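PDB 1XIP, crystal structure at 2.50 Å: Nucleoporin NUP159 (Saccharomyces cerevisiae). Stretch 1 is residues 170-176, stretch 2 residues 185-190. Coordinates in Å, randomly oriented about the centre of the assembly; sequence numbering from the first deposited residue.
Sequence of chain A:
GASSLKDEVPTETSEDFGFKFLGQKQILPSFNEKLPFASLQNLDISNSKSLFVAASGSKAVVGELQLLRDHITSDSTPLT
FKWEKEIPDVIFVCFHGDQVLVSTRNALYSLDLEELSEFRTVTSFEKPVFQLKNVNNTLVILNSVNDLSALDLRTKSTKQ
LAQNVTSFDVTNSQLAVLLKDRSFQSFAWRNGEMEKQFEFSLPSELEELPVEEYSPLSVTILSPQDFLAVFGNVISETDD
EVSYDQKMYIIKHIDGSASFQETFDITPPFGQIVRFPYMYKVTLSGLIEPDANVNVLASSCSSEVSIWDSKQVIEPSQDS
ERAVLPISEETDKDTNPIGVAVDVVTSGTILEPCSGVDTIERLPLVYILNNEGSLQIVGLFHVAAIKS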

# COMPACT_ATOMS: atom_id res chain seq x y z
N VAL A 170 -4.11 -7.14 6.35
CA VAL A 170 -5.10 -8.21 6.24
C VAL A 170 -5.19 -8.78 4.86
O VAL A 170 -4.94 -8.09 3.85
CB VAL A 170 -6.55 -7.75 6.54
CG1 VAL A 170 -7.00 -8.25 7.89
CG2 VAL A 170 -6.72 -6.27 6.37
N THR A 171 -5.55 -10.06 4.82
CA THR A 171 -6.04 -10.70 3.61
C THR A 171 -7.45 -11.20 3.91
O THR A 171 -7.99 -10.94 4.98
CB THR A 171 -5.15 -11.88 3.21
OG1 THR A 171 -5.14 -12.86 4.27
CG2 THR A 171 -3.70 -11.45 3.05
N ASN A 172 -8.03 -11.93 2.97
CA ASN A 172 -9.31 -12.55 3.20
C ASN A 172 -9.37 -13.49 4.40
O ASN A 172 -10.44 -13.73 4.95
CB ASN A 172 -9.75 -13.30 1.95
CG ASN A 172 -11.24 -13.44 1.89
OD1 ASN A 172 -11.80 -14.44 2.35
ND2 ASN A 172 -11.90 -12.43 1.34
N SER A 173 -8.22 -14.02 4.82
CA SER A 173 -8.19 -15.08 5.84
C SER A 173 -7.18 -14.88 6.97
O SER A 173 -7.18 -15.65 7.93
CB SER A 173 -7.98 -16.43 5.18
OG SER A 173 -6.81 -16.43 4.39
N GLN A 174 -6.33 -13.85 6.86
CA GLN A 174 -5.30 -13.59 7.87
C GLN A 174 -5.25 -12.12 8.30
O GLN A 174 -5.59 -11.24 7.51
CB GLN A 174 -3.95 -14.01 7.32
CG GLN A 174 -2.88 -14.27 8.35
CD GLN A 174 -1.56 -14.63 7.69
OE1 GLN A 174 -1.49 -14.75 6.45
NE2 GLN A 174 -0.51 -14.82 8.50
N LEU A 175 -4.85 -11.88 9.54
CA LEU A 175 -4.58 -10.52 10.05
C LEU A 175 -3.27 -10.51 10.82
O LEU A 175 -3.11 -11.22 11.82
CB LEU A 175 -5.73 -10.03 10.96
CG LEU A 175 -5.75 -8.65 11.69
CD1 LEU A 175 -4.64 -7.70 11.33
CD2 LEU A 175 -7.07 -7.95 11.47
N ALA A 176 -2.32 -9.71 10.33
CA ALA A 176 -1.02 -9.55 10.99
C ALA A 176 -0.90 -8.19 11.69
O ALA A 176 -1.43 -7.18 11.24
CB ALA A 176 0.09 -9.74 9.99
N GLN A 185 2.23 -10.52 15.70
CA GLN A 185 1.10 -11.38 15.98
C GLN A 185 0.32 -11.65 14.72
O GLN A 185 0.17 -10.78 13.87
CB GLN A 185 0.21 -10.76 17.03
CG GLN A 185 0.63 -11.05 18.45
CD GLN A 185 -0.29 -10.43 19.45
OE1 GLN A 185 -1.47 -10.23 19.15
NE2 GLN A 185 0.22 -10.11 20.62
N SER A 186 -0.18 -12.86 14.61
CA SER A 186 -0.89 -13.29 13.43
C SER A 186 -2.16 -13.99 13.85
O SER A 186 -2.16 -14.75 14.81
CB SER A 186 -0.02 -14.23 12.61
OG SER A 186 -0.67 -14.63 11.43
N PHE A 187 -3.25 -13.73 13.15
CA PHE A 187 -4.54 -14.32 13.50
C PHE A 187 -5.18 -14.92 12.28
O PHE A 187 -5.05 -14.40 11.17
CB PHE A 187 -5.49 -13.27 14.05
CG PHE A 187 -4.95 -12.47 15.19
CD1 PHE A 187 -5.39 -12.71 16.50
CD2 PHE A 187 -4.05 -11.43 14.97
CE1 PHE A 187 -4.91 -11.95 17.56
CE2 PHE A 187 -3.57 -10.67 16.02
CZ PHE A 187 -4.00 -10.93 17.32
N ALA A 188 -5.91 -16.01 12.47
CA ALA A 188 -6.86 -16.44 11.47
C ALA A 188 -8.01 -15.43 11.47
O ALA A 188 -8.48 -15.01 12.53
CB ALA A 188 -7.36 -17.82 11.77
N TRP A 189 -8.43 -15.02 10.27
CA TRP A 189 -9.44 -13.98 10.10
C TRP A 189 -10.66 -14.46 9.27
O TRP A 189 -10.50 -14.98 8.15
CB TRP A 189 -8.81 -12.74 9.47
CG TRP A 189 -9.80 -11.67 9.15
CD1 TRP A 189 -10.51 -11.53 7.99
CD2 TRP A 189 -10.23 -10.62 10.02
NE1 TRP A 189 -11.35 -10.44 8.09
CE2 TRP A 189 -11.20 -9.87 9.32
CE3 TRP A 189 -9.89 -10.23 11.32
CZ2 TRP A 189 -11.83 -8.74 9.88
CZ3 TRP A 189 -10.51 -9.13 11.88
CH2 TRP A 189 -11.47 -8.39 11.15
N ARG A 190 -11.86 -14.27 9.81
CA ARG A 190 -13.10 -14.64 9.12
C ARG A 190 -14.24 -13.67 9.41
O ARG A 190 -14.92 -13.79 10.44
CB ARG A 190 -13.53 -16.06 9.53
CG ARG A 190 -13.41 -17.09 8.43
CD ARG A 190 -14.71 -17.44 7.75
NE ARG A 190 -14.50 -17.75 6.34
CZ ARG A 190 -15.31 -18.48 5.60
NH1 ARG A 190 -16.42 -18.98 6.13
NH2 ARG A 190 -15.02 -18.71 4.33

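The two stretches form a short antiparallel β-sheet contact, in which backbone hydrogen bonds fix the register, a glutamine–serine bond ties one face together, and a leucine and a tryptophan pack on the other. The strand 174-176 runs against the strand 185-190 with an angle of 147° between their N-to-C directions, and the axes approach to 4.6 Å.

The centre of the ladder is the pair L175 and F187, whose backbones bond in both directions: L175 N donates to F187 O at 3.0 Å, and F187 N donates to L175 O at 2.8 Å. Such a closed pair is typical of antiparallel strands. On either side of it lie the non-hydrogen-bonded pairs Q174 with A188 and A176 with S186. There the strands are joined by weaker CA-H...O contacts, Q174 CA to F187 O at 3.4 Å and A176 CA to Q185 O at 3.4 Å, so the carbonyl of F187 receives both an N-H and a CA-H. One further backbone bond extends the ladder beyond the strand of the first stretch: W189 N donates to S173 O at 2.7 Å, with a nearly straight angle of 162°. Close by, S173 CA lies 3.3 Å from W189 O in another CA-H...O contact.

Side chains alternate across the sheet. Q174, A176, S186 and A188 share one face. Here Q174, with chi1 and chi2 both t, is extended far enough to reach diagonally across the sheet, away from its bridge partner A188, and its NE2 donates to S186 OG at 2.9 Å and 174°. The amide and the hydroxyl are both polar groups on buried residues, and pairing them meets part of the need for hydrogen bonds that burial creates. A176 and A188 add only methyl groups to this face; A176 is buried, whereas A188 is partly exposed and loses little surface to the first stretch.

L175 and F187 point to the opposite face. Their CB atoms are 4.5 Å apart, but the closer apolar contact of L175 is with W189, where L175 CD2 comes to 3.6 Å from W189 CE3. The CA-to-CB bond of W189 points toward the first stretch, and with chi1 t the indole ring comes against L175. W189 has the largest area covered by the other stretch, 108 Å², followed by L175 with 83 Å². Leucine and the carbon atoms of the indole suit this place because both offer broad apolar surface, which gains from being buried. The two stretches together bury 448 Å².

Before the strand, the chain of the first stretch turns, and T171 helps to hold that turn. T171 N donates to Q174 O at 2.9 Å, while T171 OG1, with chi1 p, accepts weak bonds from S173 N at 3.3 Å and Q174 N at 3.0 Å. Threonine suits the position because its short side chain places a hydroxyl close to these nearby amides. The turn also lies beside the indole, with T171 O 4.0 Å from W189 CD1.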